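Local structure of DUF2235 domain-containing protein (Pseudomonas aeruginosa, 4O5P) at residues F129-M134 / R519-Y524; L277-T282 / D347-R352; W301-M306 / D781-I786; H338-S343 / R475-I480. The protein is a type VI secretion effector, a phospholipase with an alpha/beta-hydrolase-type catalytic domain that probably hydrolyses membrane phospholipids of target cells. All blocks are in the same frame, centred on the assembly; numbering follows the deposited sequence.

Interaction 1 of 4, residues F129-M134 / R519-Y524; sequences FTPSNM and RRSREY
The rings of Phe129 and Tyr524 lie beside each other at a steep angle, with their planes 75° apart. Their centroids are 5.9 Å apart and the pair is oblique. The closest side-chain approach is Phe129 CD1 to Tyr524 CE2, at 3.8 Å. Tyr524 OH also comes near the same side of the Phe129 ring, 3.9 Å from Phe129 CD1. The tyrosine reaches the loop because its CG is anti to the backbone N (chi1 177°), which swings the ring out from the helix. Its edge then also faces the backbone of Phe129. Phe129 O sits near the plane of the Tyr524 ring, 3.4 Å from Tyr524 CD2, so the carbonyl oxygen meets the slightly positive rim of the ring.

The same oxygen has a polar partner. A water donates to Phe129 O at 2.8 Å and accepts from Ser521 OG, also at 2.8 Å. The water thus joins the loop backbone to the helix one turn before Tyr524. Ser521 OG is also in loose contact with Pro131 CD (4.1 Å), and Thr130 CG2 is slightly farther off.

On another side of the helix, Arg519 and Arg520 both bridge to Glu523, the second bond being weak. Arg519 also bonds to Pro534 O. Phe129 and Thr130 touch further residues of helix 507-528, Gln528 and Ala525.

This is loop-on-helix packing. The loop between strand 111-116 and helix 139-162 lies against helix 507-528, through an oblique aromatic pair and a water bridge.

Interaction 2 of 4, residues L277-T282 / D347-R352; sequences LGLFDT and DSIRRR
Thr282, just past the end of strand 270-280, and Asp347 of strand 346-353 share one backbone hydrogen bond, although the two strands belong to different sheets. Asp347 N donates to Thr282 O at 2.9 Å, with an N-H...O angle of 166°. The donor lies 35° out of the carbonyl plane. Beside this bond the two side chains pack through carbon, with Thr282 CG2 3.8 Å from Asp347 CB. The methyl gets there because CG2 is anti to the backbone N, with OG1 turned beside that N (chi1 -56°). Thr282 CB also lies 3.5 Å from the backbone O of Asp347.

A second, looser contact joins Leu279 and Ile349. Leu279 CD1 meets Ile349 CG2 at 4.2 Å. Both side chains also touch His333 of strand 331-336 and Arg244 of helix 238-254. Arg244 donates to Asp347 O and Ser348 O, which ties this chain to the helix. Ser348 OG accepts from Arg350 N in an ST turn.

Asp281 comes just before Thr282. Its carboxylate bonds to His379 ND1, Ser336 N and Arg685. With Ser237 on a GxSxG nucleophile elbow, Asp281 and His379 probably form the Ser-His-Asp triad of an alpha/beta hydrolase. The contact borders the strand end that carries the acid.

Interaction 3 of 4, residues W301-M306 / D781-I786; sequences WADDTM and DKVEQI
Asp303 and Val783 meet at the surface, where Asp303 OD1 lies 4.1 Å from Val783 CG1. The two side chains cross at about a right angle. Val783 CG1 is anti to the backbone N (chi1 162°), and this methyl is the one that touches the carboxylate. Next to this pair, Asp304 OD2 is 4.4 Å from Glu784 CG. It meets the aliphatic part of the glutamate, not its charge. The carboxylates stay apart, with Asp304 OD2 5.9 Å from Glu784 OE1. Both acids are exposed, so solvent probably screens their repulsion. The contact is small, about 83 Å² in all, and rests on van der Waals touches.

The next shell sets the loop. Thr305 N bonds to Ala302 O at 3.1 Å, closing the turn that presents Asp303 and Asp304.

Farther out, Trp301 and Thr305 pack on helix 238-254, and Thr305 O accepts from Asn248. On the other side, Val783 and Ile786 rest on Thr702 of strand 697-702, while Gln785 touches helix 767-772. The contact therefore joins the loop after strand 294-299, seated on helix 238-254, to helix 779-787, which lies against strand 697-702.

Interaction 4 of 4, residues H338-S343 / R475-I480; sequences HEQRAS and RETALI
His338 makes the main contact, a hydrogen bond to Glu476 of helix 469-487. The bond from His338 NE2 to Glu476 OE1 is short, 2.7 Å, but bent, with an N-H...O angle of 142°. Glu476 OE1 accepts on its anti lone pair and lies 17° out of the imidazole plane. The ring and carboxylate planes are 62° apart. A bend at chi2 turns the carboxylate back so that OE1 meets NE2. Glu476 CB itself is 3.4 Å from His338 NE2. Ile480, one turn along the helix, packs against the same histidine. Its CD1 is 3.9 Å from His338 CB, and its CB and CG2 lie near His338 CD2. The other ring nitrogen, ND1, bonds to Gly377 N, so the imidazole is held at both nitrogens. Trp460 NE1 gives Glu476 OE1 a further donor.

Glu339 turns away from the helix. Its OE2 accepts from Arg341 N and Arg341 NE, from opposite faces of the carboxylate. Its OE1 accepts from His379 N and Ser662.

Gln340 points back toward the helix. Its extended side chain brings NE2 to 3.5 Å from the Thr477 CG2 methyl. The amide is held elsewhere: OE1 bonds to Arg484, and NE2 donates to Arg683 O and Tyr681 O. Thr477 OG1 bonds to Ile473 O within its own helix.

Arg341 completes the salt bridge to Glu339. The contact is a buried His-carboxylate hydrogen bond that joins the loop after strand 331-336 to helix 469-487, close to the probable catalytic His379.

How the interactions relate
Interactions 2 and 3 touch directly. Met306 (selenomethionine) of interaction 3 packs on Asp347 and Thr282 of interaction 2, with Met306 CB 3.5 Å from Asp347 OD2. Arg244 also bonds to residues of both. Interaction 4 adjoins interaction 2 in sequence, and their centres are about 18 Å apart. Both bond to His379 of the probable triad: Asp281 of 277-282 to its ring, Glu339 of 338-343 to its backbone N. Interaction 1 lies apart, its centre about 32 Å from that of interaction 2. Its nearest atoms are about 9 Å from interaction 4, and helices 469-487 and 507-528 are consecutive. Interactions 3 and 4 each join a loop of the catalytic domain to a helix of the C-terminal part of the chain.

Interaction 1 of 4, residues F129-M134 / R519-Y524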
# COMPACT_ATOMS: atom_id res chain seq x y z
N PHE A 129 4.61 16.05 -9.60
CA PHE A 129 5.81 16.11 -10.41
C PHE A 129 7.11 15.77 -9.68
O PHE A 129 8.17 15.64 -10.31
CB PHE A 129 5.90 17.47 -11.11
CG PHE A 129 4.83 17.67 -12.15
CD1 PHE A 129 4.70 16.77 -13.20
CD2 PHE A 129 3.96 18.74 -12.08
CE1 PHE A 129 3.72 16.94 -14.18
CE2 PHE A 129 2.98 18.92 -13.05
CZ PHE A 129 2.86 18.01 -14.11
N THR A 130 7.04 15.62 -8.37
CA THR A 130 8.21 15.21 -7.59
C THR A 130 7.95 13.95 -6.77
O THR A 130 6.86 13.78 -6.22
CB THR A 130 8.73 16.33 -6.65
OG1 THR A 130 7.63 16.95 -5.98
CG2 THR A 130 9.48 17.38 -7.43
N PRO A 131 8.95 13.06 -6.69
CA PRO A 131 8.86 11.88 -5.82
C PRO A 131 8.90 12.28 -4.34
O PRO A 131 9.22 13.43 -4.05
CB PRO A 131 10.10 11.07 -6.21
CG PRO A 131 11.04 12.04 -6.80
CD PRO A 131 10.20 13.10 -7.46
N SER A 132 8.58 11.36 -3.44
CA SER A 132 8.53 11.65 -2.00
C SER A 132 9.91 11.82 -1.38
O SER A 132 10.86 11.21 -1.84
CB SER A 132 7.89 10.49 -1.28
OG SER A 132 8.80 9.40 -1.31
N ASN A 133 10.01 12.59 -0.29
CA ASN A 133 11.28 12.73 0.44
C ASN A 133 11.49 11.68 1.55
O ASN A 133 10.76 11.68 2.54
CB ASN A 133 11.46 14.15 1.00
CG ASN A 133 10.43 14.51 2.08
OD1 ASN A 133 9.54 15.34 1.85
ND2 ASN A 133 10.55 13.89 3.26
N MSE A 134 12.47 10.81 1.37
CA MSE A 134 12.83 9.82 2.40
C MSE A 134 11.61 9.03 2.88
O MSE A 134 11.48 8.76 4.08
CB MSE A 134 13.49 10.51 3.60
CG MSE A 134 14.83 11.21 3.32
SE MSE A 134 16.39 10.06 3.51
CE MSE A 134 16.40 9.23 1.73
N ARG A 519 19.39 17.75 -9.34
CA ARG A 519 19.29 18.76 -10.39
C ARG A 519 18.24 18.40 -11.46
O ARG A 519 17.36 19.21 -11.78
CB ARG A 519 20.65 19.03 -11.02
CG ARG A 519 20.63 20.05 -12.14
CD ARG A 519 20.17 21.42 -11.67
NE ARG A 519 19.85 22.28 -12.80
CZ ARG A 519 19.60 23.59 -12.74
NH1 ARG A 519 19.63 24.22 -11.57
NH2 ARG A 519 19.32 24.26 -13.85
N ARG A 520 18.34 17.19 -12.00
CA ARG A 520 17.46 16.76 -13.09
C ARG A 520 15.98 16.79 -12.68
O ARG A 520 15.09 17.13 -13.48
CB ARG A 520 17.87 15.36 -13.55
CG ARG A 520 17.28 14.95 -14.88
CD ARG A 520 17.65 15.94 -15.96
NE ARG A 520 18.44 15.32 -17.02
CZ ARG A 520 19.51 15.88 -17.57
NH1 ARG A 520 20.18 15.25 -18.53
NH2 ARG A 520 19.91 17.08 -17.15
N SER A 521 15.73 16.44 -11.42
CA SER A 521 14.38 16.39 -10.87
C SER A 521 13.82 17.79 -10.72
O SER A 521 12.69 18.06 -11.12
CB SER A 521 14.38 15.68 -9.52
OG SER A 521 13.07 15.68 -8.95
N ARG A 522 14.62 18.70 -10.15
CA ARG A 522 14.16 20.08 -10.03
C ARG A 522 13.87 20.70 -11.41
O ARG A 522 12.91 21.47 -11.57
CB ARG A 522 15.16 20.92 -9.24
CG ARG A 522 15.25 20.58 -7.76
CD ARG A 522 16.49 21.19 -7.12
NE ARG A 522 16.65 20.77 -5.73
CZ ARG A 522 16.46 21.57 -4.67
NH1 ARG A 522 16.10 22.84 -4.84
NH2 ARG A 522 16.63 21.09 -3.44
N GLU A 523 14.69 20.36 -12.40
CA GLU A 523 14.45 20.80 -13.78
C GLU A 523 13.10 20.30 -14.25
O GLU A 523 12.30 21.07 -14.80
CB GLU A 523 15.53 20.26 -14.72
CG GLU A 523 16.85 21.03 -14.72
CD GLU A 523 17.94 20.31 -15.51
OE1 GLU A 523 17.61 19.46 -16.36
OE2 GLU A 523 19.14 20.60 -15.27
N TYR A 524 12.86 19.00 -14.06
CA TYR A 524 11.60 18.40 -14.49
C TYR A 524 10.40 19.07 -13.84
O TYR A 524 9.42 19.40 -14.51
CB TYR A 524 11.58 16.91 -14.14
CG TYR A 524 10.27 16.24 -14.49
CD1 TYR A 524 9.95 15.95 -15.80
CD2 TYR A 524 9.36 15.88 -13.50
CE1 TYR A 524 8.77 15.34 -16.13
CE2 TYR A 524 8.16 15.27 -13.82
CZ TYR A 524 7.88 15.00 -15.14
OH TYR A 524 6.70 14.39 -15.49
O HOH W 1 10.85 14.87 -10.51

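Interaction 2 of 4, residues L277-T282 / D347-R352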
# COMPACT_ATOMS: atom_id res chain seq x y z
N LEU A 277 -11.49 -8.24 -7.28
CA LEU A 277 -10.64 -7.30 -6.57
C LEU A 277 -9.45 -8.09 -6.02
O LEU A 277 -9.61 -8.94 -5.13
CB LEU A 277 -11.44 -6.64 -5.44
CG LEU A 277 -10.78 -5.58 -4.55
CD1 LEU A 277 -10.40 -4.35 -5.38
CD2 LEU A 277 -11.76 -5.22 -3.43
N GLY A 278 -8.27 -7.87 -6.59
CA GLY A 278 -7.09 -8.63 -6.18
C GLY A 278 -6.09 -7.74 -5.45
O GLY A 278 -5.58 -6.78 -6.02
N LEU A 279 -5.79 -8.09 -4.20
CA LEU A 279 -4.99 -7.24 -3.33
C LEU A 279 -3.75 -7.94 -2.77
O LEU A 279 -3.81 -9.09 -2.31
CB LEU A 279 -5.83 -6.72 -2.18
CG LEU A 279 -7.21 -6.18 -2.50
CD1 LEU A 279 -7.98 -6.00 -1.20
CD2 LEU A 279 -7.09 -4.87 -3.28
N PHE A 280 -2.62 -7.25 -2.81
CA PHE A 280 -1.39 -7.76 -2.22
C PHE A 280 -1.09 -6.89 -1.01
O PHE A 280 -0.82 -5.68 -1.18
CB PHE A 280 -0.22 -7.61 -3.20
CG PHE A 280 -0.34 -8.42 -4.47
CD1 PHE A 280 0.20 -9.70 -4.55
CD2 PHE A 280 -0.95 -7.88 -5.61
CE1 PHE A 280 0.13 -10.44 -5.71
CE2 PHE A 280 -1.02 -8.62 -6.79
CZ PHE A 280 -0.49 -9.90 -6.84
N ASP A 281 -1.17 -7.47 0.19
CA ASP A 281 -0.64 -6.85 1.43
C ASP A 281 -1.01 -5.39 1.61
O ASP A 281 -0.15 -4.53 1.49
CB ASP A 281 0.89 -6.98 1.47
CG ASP A 281 1.45 -7.08 2.87
OD1 ASP A 281 0.93 -7.90 3.65
OD2 ASP A 281 2.40 -6.34 3.20
N THR A 282 -2.30 -5.13 1.87
CA THR A 282 -2.82 -3.77 2.00
C THR A 282 -2.14 -2.97 3.11
O THR A 282 -2.10 -3.42 4.25
CB THR A 282 -4.30 -3.79 2.36
OG1 THR A 282 -5.02 -4.54 1.37
CG2 THR A 282 -4.86 -2.37 2.44
N ASP A 347 -3.69 -3.92 6.63
CA ASP A 347 -5.14 -3.97 6.78
C ASP A 347 -5.65 -5.30 6.25
O ASP A 347 -5.69 -5.53 5.04
CB ASP A 347 -5.83 -2.80 6.06
CG ASP A 347 -6.22 -1.68 7.01
OD1 ASP A 347 -5.36 -0.81 7.28
OD2 ASP A 347 -7.38 -1.67 7.50
N SER A 348 -6.07 -6.16 7.17
CA SER A 348 -6.76 -7.38 6.78
C SER A 348 -8.12 -7.04 6.15
O SER A 348 -8.65 -5.96 6.36
CB SER A 348 -6.96 -8.26 8.01
OG SER A 348 -7.70 -9.44 7.71
N ILE A 349 -8.68 -7.96 5.36
CA ILE A 349 -10.02 -7.75 4.84
C ILE A 349 -11.06 -8.41 5.75
O ILE A 349 -12.25 -8.48 5.39
CB ILE A 349 -10.19 -8.31 3.44
CG1 ILE A 349 -9.83 -9.80 3.40
CG2 ILE A 349 -9.36 -7.52 2.43
CD1 ILE A 349 -10.34 -10.51 2.17
N ARG A 350 -10.61 -8.89 6.91
CA ARG A 350 -11.51 -9.38 7.97
C ARG A 350 -12.24 -8.22 8.65
O ARG A 350 -11.70 -7.13 8.82
CB ARG A 350 -10.73 -10.17 9.05
CG ARG A 350 -11.56 -11.26 9.79
CD ARG A 350 -10.71 -12.06 10.78
NE ARG A 350 -10.37 -11.28 11.98
CZ ARG A 350 -9.33 -11.55 12.76
NH1 ARG A 350 -8.52 -12.55 12.45
NH2 ARG A 350 -9.09 -10.81 13.83
N ARG A 351 -13.49 -8.46 9.02
CA ARG A 351 -14.32 -7.44 9.64
C ARG A 351 -15.58 -8.06 10.26
O ARG A 351 -15.96 -9.19 9.92
CB ARG A 351 -14.71 -6.39 8.61
CG ARG A 351 -16.01 -6.69 7.87
CD ARG A 351 -15.92 -7.86 6.89
NE ARG A 351 -17.21 -8.03 6.19
CZ ARG A 351 -18.22 -8.75 6.67
NH1 ARG A 351 -18.08 -9.40 7.82
NH2 ARG A 351 -19.36 -8.85 5.99
N ARG A 352 -16.22 -7.32 11.16
CA ARG A 352 -17.47 -7.79 11.75
C ARG A 352 -18.67 -7.46 10.84
O ARG A 352 -18.67 -6.43 10.16
CB ARG A 352 -17.66 -7.13 13.12
CG ARG A 352 -16.47 -7.31 14.05
CD ARG A 352 -16.74 -6.69 15.41
NE ARG A 352 -17.84 -7.40 16.07
CZ ARG A 352 -18.61 -6.89 17.03
NH1 ARG A 352 -18.41 -5.65 17.47
NH2 ARG A 352 -19.59 -7.63 17.54

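Interaction 3 of 4, residues W301-M306 / D781-I786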
# COMPACT_ATOMS: atom_id res chain seq x y z
N TRP A 301 -8.32 9.34 3.96
CA TRP A 301 -9.33 8.78 3.06
C TRP A 301 -9.61 7.30 3.35
O TRP A 301 -10.64 6.76 2.93
CB TRP A 301 -8.95 8.99 1.60
CG TRP A 301 -7.56 8.55 1.26
CD1 TRP A 301 -6.47 9.34 1.13
CD2 TRP A 301 -7.12 7.21 0.99
NE1 TRP A 301 -5.37 8.59 0.80
CE2 TRP A 301 -5.75 7.27 0.70
CE3 TRP A 301 -7.76 5.96 0.96
CZ2 TRP A 301 -4.99 6.14 0.41
CZ3 TRP A 301 -7.01 4.84 0.67
CH2 TRP A 301 -5.64 4.93 0.39
N ALA A 302 -8.67 6.67 4.07
CA ALA A 302 -8.70 5.24 4.34
C ALA A 302 -9.55 4.86 5.55
O ALA A 302 -9.96 3.70 5.68
CB ALA A 302 -7.28 4.70 4.52
N ASP A 303 -9.78 5.83 6.45
CA ASP A 303 -10.63 5.61 7.62
C ASP A 303 -12.00 5.15 7.16
O ASP A 303 -12.61 5.78 6.28
CB ASP A 303 -10.76 6.90 8.42
CG ASP A 303 -9.47 7.30 9.08
OD1 ASP A 303 -8.86 6.45 9.76
OD2 ASP A 303 -9.05 8.46 8.91
N ASP A 304 -12.46 4.04 7.73
CA ASP A 304 -13.77 3.45 7.39
C ASP A 304 -13.98 3.11 5.92
O ASP A 304 -15.10 2.84 5.49
CB ASP A 304 -14.90 4.33 7.91
CG ASP A 304 -14.86 4.50 9.42
OD1 ASP A 304 -14.14 3.73 10.10
OD2 ASP A 304 -15.56 5.41 9.93
N THR A 305 -12.90 3.09 5.14
CA THR A 305 -12.99 2.71 3.73
C THR A 305 -12.15 1.47 3.37
O THR A 305 -12.08 1.06 2.22
CB THR A 305 -12.67 3.90 2.80
OG1 THR A 305 -11.37 4.42 3.10
CG2 THR A 305 -13.70 5.02 2.99
N MSE A 306 -11.52 0.86 4.36
CA MSE A 306 -10.78 -0.37 4.09
C MSE A 306 -11.72 -1.57 4.11
O MSE A 306 -11.46 -2.59 3.46
CB MSE A 306 -9.67 -0.55 5.12
CG MSE A 306 -8.57 0.51 5.02
SE MSE A 306 -7.76 0.46 3.25
CE MSE A 306 -8.73 1.95 2.47
N ASP A 781 -12.96 3.04 16.31
CA ASP A 781 -14.01 3.60 17.15
C ASP A 781 -13.56 4.91 17.82
O ASP A 781 -14.30 5.91 17.82
CB ASP A 781 -14.39 2.60 18.25
CG ASP A 781 -15.01 1.32 17.70
OD1 ASP A 781 -15.02 1.08 16.47
OD2 ASP A 781 -15.48 0.51 18.54
N LYS A 782 -12.36 4.90 18.42
CA LYS A 782 -11.76 6.09 19.02
C LYS A 782 -11.47 7.19 17.98
O LYS A 782 -11.65 8.38 18.26
CB LYS A 782 -10.45 5.73 19.75
CG LYS A 782 -10.62 4.80 20.94
CD LYS A 782 -11.38 5.46 22.10
CE LYS A 782 -11.56 4.49 23.27
NZ LYS A 782 -12.14 5.15 24.46
N VAL A 783 -11.00 6.80 16.80
CA VAL A 783 -10.69 7.76 15.75
C VAL A 783 -11.99 8.45 15.34
O VAL A 783 -12.05 9.69 15.24
CB VAL A 783 -9.99 7.11 14.53
CG1 VAL A 783 -10.10 8.00 13.31
CG2 VAL A 783 -8.52 6.79 14.84
N GLU A 784 -13.04 7.66 15.14
CA GLU A 784 -14.37 8.22 14.81
C GLU A 784 -14.84 9.17 15.92
O GLU A 784 -15.26 10.29 15.64
CB GLU A 784 -15.40 7.10 14.62
CG GLU A 784 -16.59 7.45 13.73
CD GLU A 784 -17.60 8.37 14.40
OE1 GLU A 784 -18.46 8.96 13.68
OE2 GLU A 784 -17.56 8.49 15.65
N GLN A 785 -14.76 8.71 17.16
CA GLN A 785 -15.24 9.49 18.30
C GLN A 785 -14.52 10.83 18.42
O GLN A 785 -15.14 11.87 18.72
CB GLN A 785 -15.08 8.69 19.60
CG GLN A 785 -15.46 9.47 20.86
CD GLN A 785 -15.41 8.64 22.11
OE1 GLN A 785 -14.99 7.47 22.09
NE2 GLN A 785 -15.84 9.22 23.22
N ILE A 786 -13.22 10.82 18.17
CA ILE A 786 -12.45 12.05 18.27
C ILE A 786 -12.84 12.97 17.12
O ILE A 786 -13.03 14.18 17.32
CB ILE A 786 -10.94 11.77 18.25
CG1 ILE A 786 -10.55 10.97 19.48
CG2 ILE A 786 -10.15 13.06 18.18
CD1 ILE A 786 -9.16 10.37 19.39

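Interaction 4 of 4, residues H338-S343 / R475-I480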
# COMPACT_ATOMS: atom_id res chain seq x y z
N HIS A 338 5.83 -12.00 7.31
CA HIS A 338 7.11 -11.62 7.92
C HIS A 338 7.42 -10.12 7.93
O HIS A 338 8.43 -9.70 8.50
CB HIS A 338 8.25 -12.41 7.27
CG HIS A 338 8.04 -13.89 7.35
ND1 HIS A 338 7.95 -14.69 6.24
CD2 HIS A 338 7.81 -14.69 8.42
CE1 HIS A 338 7.70 -15.93 6.62
NE2 HIS A 338 7.61 -15.96 7.94
N GLU A 339 6.55 -9.30 7.33
CA GLU A 339 6.71 -7.83 7.41
C GLU A 339 6.50 -7.36 8.85
O GLU A 339 5.62 -7.87 9.54
CB GLU A 339 5.72 -7.12 6.48
CG GLU A 339 5.79 -5.58 6.52
CD GLU A 339 7.16 -5.01 6.18
OE1 GLU A 339 7.75 -5.41 5.15
OE2 GLU A 339 7.66 -4.16 6.95
N GLN A 340 7.31 -6.39 9.31
CA GLN A 340 7.29 -5.94 10.70
C GLN A 340 7.48 -4.42 10.86
O GLN A 340 7.44 -3.91 11.99
CB GLN A 340 8.39 -6.65 11.52
CG GLN A 340 8.16 -8.13 11.85
CD GLN A 340 9.31 -8.71 12.67
OE1 GLN A 340 10.39 -8.98 12.14
NE2 GLN A 340 9.08 -8.87 13.97
N ARG A 341 7.70 -3.69 9.77
CA ARG A 341 7.99 -2.26 9.88
C ARG A 341 6.80 -1.50 10.43
O ARG A 341 5.66 -1.69 9.99
CB ARG A 341 8.41 -1.65 8.54
CG ARG A 341 9.88 -1.84 8.18
CD ARG A 341 10.17 -1.32 6.75
NE ARG A 341 9.45 -2.11 5.75
CZ ARG A 341 9.37 -1.79 4.46
NH1 ARG A 341 9.96 -0.70 3.99
NH2 ARG A 341 8.68 -2.57 3.62
N ALA A 342 7.08 -0.63 11.40
CA ALA A 342 6.08 0.28 11.97
C ALA A 342 5.38 1.08 10.87
O ALA A 342 4.24 1.48 11.02
CB ALA A 342 6.74 1.23 12.93
N SER A 343 6.10 1.31 9.77
CA SER A 343 5.61 2.14 8.68
C SER A 343 4.71 1.35 7.73
O SER A 343 4.11 1.93 6.82
CB SER A 343 6.81 2.68 7.90
OG SER A 343 7.67 1.60 7.56
N ARG A 475 3.44 -17.12 14.98
CA ARG A 475 4.31 -18.25 14.66
C ARG A 475 5.33 -17.96 13.54
O ARG A 475 6.50 -18.35 13.65
CB ARG A 475 3.48 -19.52 14.37
CG ARG A 475 4.33 -20.80 14.25
CD ARG A 475 3.47 -22.07 14.13
NE ARG A 475 4.30 -23.27 14.11
CZ ARG A 475 4.84 -23.79 13.01
NH1 ARG A 475 4.63 -23.21 11.84
NH2 ARG A 475 5.59 -24.89 13.07
N GLU A 476 4.92 -17.24 12.50
CA GLU A 476 5.83 -16.89 11.41
C GLU A 476 6.87 -15.87 11.85
O GLU A 476 8.03 -15.89 11.38
CB GLU A 476 5.04 -16.40 10.18
CG GLU A 476 4.29 -17.54 9.51
CD GLU A 476 5.25 -18.62 9.03
OE1 GLU A 476 6.36 -18.26 8.55
OE2 GLU A 476 4.88 -19.82 9.09
N THR A 477 6.49 -15.01 12.79
CA THR A 477 7.43 -14.02 13.34
C THR A 477 8.47 -14.82 14.08
O THR A 477 9.66 -14.54 13.96
CB THR A 477 6.78 -13.03 14.29
OG1 THR A 477 5.77 -12.29 13.58
CG2 THR A 477 7.84 -12.01 14.79
N ALA A 478 8.00 -15.82 14.82
CA ALA A 478 8.90 -16.72 15.56
C ALA A 478 9.87 -17.45 14.62
O ALA A 478 11.04 -17.62 14.96
CB ALA A 478 8.12 -17.71 16.40
N LEU A 479 9.38 -17.89 13.47
CA LEU A 479 10.22 -18.61 12.51
C LEU A 479 11.34 -17.74 11.93
O LEU A 479 12.53 -18.12 11.93
CB LEU A 479 9.37 -19.23 11.39
CG LEU A 479 10.07 -19.91 10.21
CD1 LEU A 479 11.05 -20.99 10.69
CD2 LEU A 479 9.00 -20.51 9.27
N ILE A 480 10.98 -16.55 11.46
CA ILE A 480 12.03 -15.69 10.91
C ILE A 480 12.98 -15.19 12.02
O ILE A 480 14.18 -15.01 11.78
CB ILE A 480 11.45 -14.56 10.04
CG1 ILE A 480 12.56 -13.92 9.20
CG2 ILE A 480 10.74 -13.54 10.88
CD1 ILE A 480 12.07 -12.92 8.13